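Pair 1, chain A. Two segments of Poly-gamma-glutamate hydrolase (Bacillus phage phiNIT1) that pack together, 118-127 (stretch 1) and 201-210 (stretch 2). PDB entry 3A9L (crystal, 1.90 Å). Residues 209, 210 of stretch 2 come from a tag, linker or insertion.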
# COMPACT_ATOMS: atom_id res chain seq x y z
N LEU A 118 -16.11 -10.57 -16.55
CA LEU A 118 -16.96 -9.97 -17.61
C LEU A 118 -16.18 -9.23 -18.68
O LEU A 118 -16.71 -8.95 -19.75
CB LEU A 118 -18.05 -9.05 -17.00
CG LEU A 118 -19.17 -9.78 -16.24
CD1 LEU A 118 -19.96 -8.80 -15.41
CD2 LEU A 118 -20.08 -10.65 -17.17
N ASN A 119 -14.90 -8.94 -18.44
CA ASN A 119 -14.08 -8.35 -19.51
C ASN A 119 -13.62 -9.41 -20.52
O ASN A 119 -12.54 -9.95 -20.39
CB ASN A 119 -12.89 -7.56 -18.94
CG ASN A 119 -12.17 -6.75 -20.02
OD1 ASN A 119 -12.36 -6.98 -21.21
ND2 ASN A 119 -11.35 -5.81 -19.59
N THR A 120 -14.46 -9.69 -21.52
CA THR A 120 -14.30 -10.87 -22.37
C THR A 120 -13.08 -10.74 -23.22
O THR A 120 -12.35 -11.72 -23.40
CB THR A 120 -15.47 -11.06 -23.38
OG1 THR A 120 -16.72 -10.81 -22.73
CG2 THR A 120 -15.46 -12.49 -23.93
N GLU A 121 -12.89 -9.52 -23.74
CA GLU A 121 -11.75 -9.21 -24.59
C GLU A 121 -10.40 -9.39 -23.91
O GLU A 121 -9.56 -10.06 -24.47
CB GLU A 121 -11.85 -7.82 -25.16
CG GLU A 121 -10.74 -7.55 -26.16
CD GLU A 121 -10.65 -6.10 -26.55
OE1 GLU A 121 -11.63 -5.35 -26.30
OE2 GLU A 121 -9.59 -5.73 -27.11
N LEU A 122 -10.20 -8.78 -22.74
CA LEU A 122 -9.03 -9.02 -21.92
C LEU A 122 -8.95 -10.45 -21.38
O LEU A 122 -7.86 -11.02 -21.34
CB LEU A 122 -8.96 -8.03 -20.77
CG LEU A 122 -7.64 -7.96 -19.96
CD1 LEU A 122 -6.42 -7.71 -20.88
CD2 LEU A 122 -7.78 -6.90 -18.89
N ARG A 123 -10.09 -11.01 -20.95
CA ARG A 123 -10.18 -12.47 -20.65
C ARG A 123 -9.59 -13.37 -21.76
O ARG A 123 -8.71 -14.20 -21.47
CB ARG A 123 -11.63 -12.91 -20.33
CG ARG A 123 -11.77 -14.40 -20.04
CD ARG A 123 -13.18 -14.91 -20.30
NE ARG A 123 -13.44 -15.02 -21.74
CZ ARG A 123 -14.52 -15.58 -22.26
NH1 ARG A 123 -15.45 -16.04 -21.45
NH2 ARG A 123 -14.69 -15.63 -23.59
N ASN A 124 -10.09 -13.23 -22.99
CA ASN A 124 -9.58 -13.99 -24.14
C ASN A 124 -8.08 -13.76 -24.40
O ASN A 124 -7.33 -14.69 -24.72
CB ASN A 124 -10.38 -13.70 -25.42
CG ASN A 124 -11.85 -14.15 -25.33
OD1 ASN A 124 -12.22 -14.98 -24.50
ND2 ASN A 124 -12.70 -13.60 -26.20
N LEU A 125 -7.66 -12.51 -24.27
CA LEU A 125 -6.26 -12.12 -24.52
C LEU A 125 -5.26 -12.78 -23.59
O LEU A 125 -4.24 -13.28 -24.03
CB LEU A 125 -6.14 -10.59 -24.54
CG LEU A 125 -6.83 -10.05 -25.81
CD1 LEU A 125 -7.08 -8.53 -25.77
CD2 LEU A 125 -6.02 -10.43 -27.05
N ILE A 126 -5.61 -12.84 -22.30
CA ILE A 126 -4.78 -13.46 -21.27
C ILE A 126 -4.67 -14.97 -21.50
O ILE A 126 -3.65 -15.60 -21.25
CB ILE A 126 -5.34 -13.15 -19.86
CG1 ILE A 126 -5.15 -11.67 -19.58
CG2 ILE A 126 -4.68 -14.01 -18.78
CD1 ILE A 126 -5.83 -11.12 -18.32
N VAL A 127 -5.76 -15.53 -22.01
CA VAL A 127 -5.87 -16.94 -22.27
C VAL A 127 -4.88 -17.20 -23.39
O VAL A 127 -4.00 -18.02 -23.27
CB VAL A 127 -7.35 -17.25 -22.62
CG1 VAL A 127 -7.52 -18.24 -23.77
CG2 VAL A 127 -8.11 -17.66 -21.33
N GLU A 201 1.80 -8.67 -21.68
CA GLU A 201 1.56 -8.67 -23.13
C GLU A 201 0.10 -8.49 -23.49
O GLU A 201 -0.22 -7.72 -24.41
CB GLU A 201 2.08 -9.97 -23.77
CG GLU A 201 3.61 -10.03 -23.84
CD GLU A 201 4.13 -11.32 -24.45
OE1 GLU A 201 3.41 -11.95 -25.25
OE2 GLU A 201 5.29 -11.70 -24.15
N ALA A 202 -0.76 -9.20 -22.77
CA ALA A 202 -2.20 -9.17 -22.98
C ALA A 202 -2.76 -7.82 -22.57
O ALA A 202 -3.60 -7.27 -23.30
CB ALA A 202 -2.87 -10.29 -22.19
N GLU A 203 -2.27 -7.26 -21.46
CA GLU A 203 -2.64 -5.89 -21.06
C GLU A 203 -2.23 -4.88 -22.14
O GLU A 203 -3.01 -3.97 -22.47
CB GLU A 203 -2.04 -5.48 -19.69
CG GLU A 203 -2.70 -4.21 -19.10
CD GLU A 203 -1.82 -3.33 -18.19
OE1 GLU A 203 -1.17 -3.83 -17.25
OE2 GLU A 203 -1.82 -2.09 -18.37
N ALA A 204 -1.03 -5.07 -22.70
CA ALA A 204 -0.48 -4.20 -23.77
C ALA A 204 -1.32 -4.17 -25.04
O ALA A 204 -1.77 -3.11 -25.46
CB ALA A 204 1.02 -4.57 -24.07
N GLU A 205 -1.54 -5.35 -25.63
CA GLU A 205 -2.42 -5.49 -26.80
C GLU A 205 -3.82 -4.91 -26.54
O GLU A 205 -4.35 -4.14 -27.36
CB GLU A 205 -2.50 -6.97 -27.21
CG GLU A 205 -3.00 -7.22 -28.64
CD GLU A 205 -3.26 -8.69 -28.92
OE1 GLU A 205 -2.36 -9.52 -28.66
OE2 GLU A 205 -4.37 -9.02 -29.41
N TYR A 206 -4.41 -5.25 -25.39
CA TYR A 206 -5.70 -4.68 -24.96
C TYR A 206 -5.72 -3.18 -25.06
O TYR A 206 -6.61 -2.59 -25.70
CB TYR A 206 -6.02 -5.08 -23.50
CG TYR A 206 -7.34 -4.56 -22.99
CD1 TYR A 206 -8.55 -4.96 -23.58
CD2 TYR A 206 -7.40 -3.67 -21.92
CE1 TYR A 206 -9.77 -4.49 -23.13
CE2 TYR A 206 -8.64 -3.20 -21.45
CZ TYR A 206 -9.82 -3.63 -22.06
OH TYR A 206 -11.05 -3.17 -21.62
N TYR A 207 -4.74 -2.54 -24.43
CA TYR A 207 -4.67 -1.09 -24.48
C TYR A 207 -4.22 -0.60 -25.86
O TYR A 207 -4.42 0.57 -26.21
CB TYR A 207 -3.84 -0.54 -23.30
CG TYR A 207 -4.62 -0.63 -22.00
CD1 TYR A 207 -5.84 0.03 -21.87
CD2 TYR A 207 -4.17 -1.39 -20.92
CE1 TYR A 207 -6.60 -0.06 -20.71
CE2 TYR A 207 -4.93 -1.49 -19.74
CZ TYR A 207 -6.14 -0.81 -19.66
OH TYR A 207 -6.92 -0.86 -18.53
N GLY A 208 -3.66 -1.52 -26.66
CA GLY A 208 -3.23 -1.26 -28.03
C GLY A 208 -4.38 -1.34 -29.01
O GLY A 208 -4.46 -0.51 -29.93
N LEU A 209 -5.27 -2.32 -28.82
CA LEU A 209 -6.51 -2.41 -29.58
C LEU A 209 -7.44 -1.23 -29.25
O LEU A 209 -7.93 -0.54 -30.14
CB LEU A 209 -7.20 -3.76 -29.36
CG LEU A 209 -6.56 -5.11 -29.75
CD1 LEU A 209 -7.41 -6.29 -29.25
CD2 LEU A 209 -6.29 -5.28 -31.26
N GLU A 210 -7.65 -0.97 -27.96
CA GLU A 210 -8.57 0.11 -27.54
C GLU A 210 -8.19 1.50 -28.08
O GLU A 210 -7.02 1.86 -28.10
CB GLU A 210 -8.69 0.18 -26.02
CG GLU A 210 -9.57 -0.90 -25.43
CD GLU A 210 -9.92 -0.61 -23.99
OE1 GLU A 210 -8.99 -0.27 -23.22
OE2 GLU A 210 -11.12 -0.73 -23.64

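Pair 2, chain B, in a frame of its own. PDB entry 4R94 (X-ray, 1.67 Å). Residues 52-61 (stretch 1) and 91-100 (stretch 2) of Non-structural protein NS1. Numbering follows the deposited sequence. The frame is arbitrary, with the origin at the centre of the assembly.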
# COMPACT_ATOMS: atom_id res chain seq x y z
N GLN B 52 -2.23 -16.97 -10.88
CA GLN B 52 -1.27 -18.04 -10.66
C GLN B 52 0.13 -17.71 -11.14
O GLN B 52 0.89 -18.60 -11.51
CB GLN B 52 -1.77 -19.32 -11.32
CG GLN B 52 -3.00 -19.88 -10.65
CD GLN B 52 -2.77 -20.09 -9.17
OE1 GLN B 52 -1.96 -20.93 -8.77
NE2 GLN B 52 -3.47 -19.32 -8.34
N GLU B 53 0.45 -16.43 -11.16
CA GLU B 53 1.79 -15.96 -11.48
C GLU B 53 2.68 -16.21 -10.27
O GLU B 53 2.29 -15.91 -9.14
CB GLU B 53 1.75 -14.48 -11.87
CG GLU B 53 2.96 -13.99 -12.65
CD GLU B 53 4.12 -13.63 -11.75
OE1 GLU B 53 3.88 -12.95 -10.74
OE2 GLU B 53 5.26 -14.04 -12.06
N ASP B 54 3.86 -16.78 -10.49
CA ASP B 54 4.70 -17.23 -9.37
C ASP B 54 5.05 -16.12 -8.39
O ASP B 54 4.94 -16.32 -7.18
CB ASP B 54 5.99 -17.87 -9.89
CG ASP B 54 5.80 -19.30 -10.33
OD1 ASP B 54 4.80 -19.93 -9.91
OD2 ASP B 54 6.65 -19.81 -11.10
N GLU B 55 5.50 -14.97 -8.89
CA GLU B 55 5.90 -13.86 -8.03
C GLU B 55 4.72 -13.35 -7.21
O GLU B 55 4.84 -13.09 -6.02
CB GLU B 55 6.50 -12.71 -8.83
CG GLU B 55 6.93 -11.52 -7.95
CD GLU B 55 7.62 -10.41 -8.73
OE1 GLU B 55 7.55 -10.41 -9.98
OE2 GLU B 55 8.24 -9.53 -8.09
N LEU B 56 3.57 -13.21 -7.87
CA LEU B 56 2.34 -12.78 -7.22
C LEU B 56 1.95 -13.73 -6.09
O LEU B 56 1.60 -13.30 -4.99
CB LEU B 56 1.22 -12.68 -8.24
CG LEU B 56 0.17 -11.60 -8.10
CD1 LEU B 56 0.80 -10.20 -7.82
CD2 LEU B 56 -0.65 -11.58 -9.38
N LYS B 57 2.01 -15.03 -6.36
CA LYS B 57 1.69 -16.01 -5.34
C LYS B 57 2.61 -15.87 -4.13
O LYS B 57 2.15 -15.93 -2.98
CB LYS B 57 1.78 -17.44 -5.91
CG LYS B 57 0.68 -17.74 -6.90
CD LYS B 57 0.93 -19.07 -7.61
CE LYS B 57 0.78 -20.23 -6.65
NZ LYS B 57 -0.57 -20.21 -6.03
N SER B 58 3.90 -15.67 -4.39
CA SER B 58 4.90 -15.53 -3.34
C SER B 58 4.62 -14.28 -2.51
O SER B 58 4.74 -14.28 -1.28
CB SER B 58 6.30 -15.46 -3.94
OG SER B 58 7.29 -15.36 -2.93
N LEU B 59 4.24 -13.20 -3.20
CA LEU B 59 3.94 -11.95 -2.50
C LEU B 59 2.69 -12.10 -1.64
O LEU B 59 2.65 -11.59 -0.50
CB LEU B 59 3.77 -10.80 -3.50
CG LEU B 59 5.08 -10.32 -4.12
CD1 LEU B 59 4.84 -9.43 -5.32
CD2 LEU B 59 5.93 -9.60 -3.07
N GLN B 60 1.68 -12.79 -2.15
CA GLN B 60 0.47 -12.98 -1.37
C GLN B 60 0.77 -13.84 -0.13
O GLN B 60 0.28 -13.56 0.95
CB GLN B 60 -0.65 -13.60 -2.20
CG GLN B 60 -2.00 -13.60 -1.49
CD GLN B 60 -3.07 -14.34 -2.26
OE1 GLN B 60 -3.29 -14.07 -3.44
NE2 GLN B 60 -3.73 -15.29 -1.59
N ARG B 61 1.60 -14.87 -0.29
CA ARG B 61 2.01 -15.64 0.88
C ARG B 61 2.72 -14.76 1.92
O ARG B 61 2.48 -14.91 3.12
CB ARG B 61 2.90 -16.83 0.49
CG ARG B 61 2.08 -17.99 -0.09
CD ARG B 61 2.91 -19.26 -0.21
NE ARG B 61 3.96 -19.11 -1.21
CZ ARG B 61 3.82 -19.48 -2.48
NH1 ARG B 61 2.69 -20.05 -2.89
NH2 ARG B 61 4.81 -19.29 -3.34
N ASP B 91 -2.08 -6.41 -1.47
CA ASP B 91 -0.68 -6.25 -1.07
C ASP B 91 0.23 -6.81 -2.16
O ASP B 91 1.19 -6.17 -2.57
CB ASP B 91 -0.39 -6.92 0.27
CG ASP B 91 0.90 -6.45 0.91
OD1 ASP B 91 1.01 -5.23 1.18
OD2 ASP B 91 1.80 -7.29 1.12
N SER B 92 -0.13 -7.99 -2.67
CA SER B 92 0.67 -8.58 -3.74
C SER B 92 0.63 -7.73 -5.01
O SER B 92 1.66 -7.58 -5.66
CB SER B 92 0.24 -10.04 -4.04
OG SER B 92 -1.02 -10.14 -4.71
N LEU B 93 -0.54 -7.19 -5.37
CA LEU B 93 -0.67 -6.41 -6.59
C LEU B 93 0.05 -5.06 -6.52
O LEU B 93 0.68 -4.63 -7.51
CB LEU B 93 -2.15 -6.17 -6.93
CG LEU B 93 -2.97 -7.42 -7.27
CD1 LEU B 93 -4.40 -6.99 -7.55
CD2 LEU B 93 -2.39 -8.21 -8.46
N VAL B 94 -0.06 -4.38 -5.38
CA VAL B 94 0.65 -3.13 -5.16
C VAL B 94 2.15 -3.35 -5.33
O VAL B 94 2.82 -2.62 -6.09
CB VAL B 94 0.35 -2.56 -3.77
CG1 VAL B 94 1.28 -1.38 -3.47
CG2 VAL B 94 -1.12 -2.10 -3.71
N LYS B 95 2.67 -4.37 -4.66
CA LYS B 95 4.10 -4.65 -4.74
C LYS B 95 4.53 -5.06 -6.14
O LYS B 95 5.60 -4.65 -6.59
CB LYS B 95 4.49 -5.69 -3.70
CG LYS B 95 4.39 -5.09 -2.31
CD LYS B 95 4.58 -6.08 -1.20
CE LYS B 95 4.52 -5.32 0.14
NZ LYS B 95 4.65 -6.26 1.29
N LYS B 96 3.69 -5.85 -6.83
CA LYS B 96 3.98 -6.19 -8.23
C LYS B 96 4.16 -4.91 -9.05
O LYS B 96 5.09 -4.82 -9.85
CB LYS B 96 2.87 -7.05 -8.84
CG LYS B 96 3.20 -7.55 -10.23
CD LYS B 96 4.24 -8.65 -10.16
CE LYS B 96 4.50 -9.25 -11.54
NZ LYS B 96 5.43 -10.39 -11.45
N CYS B 97 3.30 -3.92 -8.83
CA CYS B 97 3.38 -2.67 -9.58
C CYS B 97 4.69 -1.95 -9.31
O CYS B 97 5.35 -1.46 -10.23
CB CYS B 97 2.21 -1.74 -9.24
SG CYS B 97 0.65 -2.35 -9.84
N LEU B 98 5.04 -1.86 -8.03
CA LEU B 98 6.28 -1.20 -7.63
C LEU B 98 7.46 -1.90 -8.28
O LEU B 98 8.35 -1.25 -8.84
CB LEU B 98 6.44 -1.21 -6.11
CG LEU B 98 5.37 -0.50 -5.28
CD1 LEU B 98 5.61 -0.81 -3.81
CD2 LEU B 98 5.38 1.00 -5.55
N PHE B 99 7.47 -3.23 -8.21
CA PHE B 99 8.61 -3.99 -8.73
C PHE B 99 8.70 -3.89 -10.25
O PHE B 99 9.80 -3.85 -10.80
CB PHE B 99 8.53 -5.45 -8.27
CG PHE B 99 8.62 -5.63 -6.78
CD1 PHE B 99 9.10 -4.62 -5.97
CD2 PHE B 99 8.20 -6.81 -6.19
CE1 PHE B 99 9.18 -4.79 -4.60
CE2 PHE B 99 8.28 -6.98 -4.83
CZ PHE B 99 8.77 -5.98 -4.03
N GLU B 100 7.56 -3.83 -10.93
CA GLU B 100 7.55 -3.66 -12.38
C GLU B 100 8.17 -2.33 -12.77
O GLU B 100 8.94 -2.28 -13.74
CB GLU B 100 6.12 -3.77 -12.93
CG GLU B 100 5.60 -5.19 -12.88
CD GLU B 100 4.18 -5.37 -13.38
OE1 GLU B 100 3.31 -4.53 -13.05
OE2 GLU B 100 3.92 -6.37 -14.08
O HOH W 1 3.37 -9.12 0.01
O HOH W 2 -2.45 -12.57 -5.40

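The two pairs differ most sharply where Y206(A) of pair 1 superposes on K96(B) of pair 2. The tyrosine offers a ring to the facing helix: CB of L122(A) lies over one ring face, CD1 of L125(A) approaches the edge, and the hydroxyl OH accepts a weak hydrogen bond from N119(A) ND2 at 3.3 Å. Both side chains meet the matching leucine of the facing helix through CB, with CB of Y206(A) 3.7 Å from CD1 of L122(A) and CB of K96(B) 3.9 Å from CD1 of L56(B). Beyond that carbon they part: the lysine brings its charge to two carboxylates. NZ of K96(B) forms salt bridges with OE1 of E55(B) at 2.6 Å and with OE1 of E53(B) at 3.1 Å, the latter a weak hydrogen bond.

Around this exchange the backbones are nearly the same, with an RMSD of 0.5 Å over 14 central residues. In each pair two helices run in broadly opposed directions, at 139° with axes 8.7 Å apart at closest approach in pair 1 and at 127° and 8.4 Å in pair 2. The buried areas, 446 and 474 Å², are also similar.

The first helix begins alike in both. N119(A) and its counterpart E53(B) occupy the N-cap: OD1 of N119(A) accepts from N of L122(A) at 3.2 Å, and OE1 of E53(B) from N of L56(B) at 2.9 Å. Each cap residue therefore serves its own helix while also reaching the residue at the Y206(A)/K96(B) position.

The side chain that superposes most closely is the knob. L125(A) and L59(B), both m,t rotamers with side-chain centres 0.3 Å apart, enter matching four-residue holes: A202(A), E205(A), Y206(A) and L209(A), against S92(B), K95(B), K96(B) and F99(B). Small residues at the A202(A)/S92(B) position accompany close backbones, with CA of L125(A) 5.2 Å from CA of A202(A) and CA of L59(B) 4.9 Å from CA of S92(B). At the far side of the hole, CD1 of the tag-derived L209(A) lies 4.2 Å from CD1 of L125(A), whereas F99(B) turns its ring edge to the leucine, CE2 to CD2 of L59(B) being 3.9 Å.

Beside the small residue, I126(A) and Q60(B) diverge. CG1 of I126(A) packs on CB of A202(A) at 3.7 Å, an apolar contact. In pair 2 a water bridges the polar groups, donating to OE1 of Q60(B) at 2.6 Å and to OG of S92(B) at 2.9 Å.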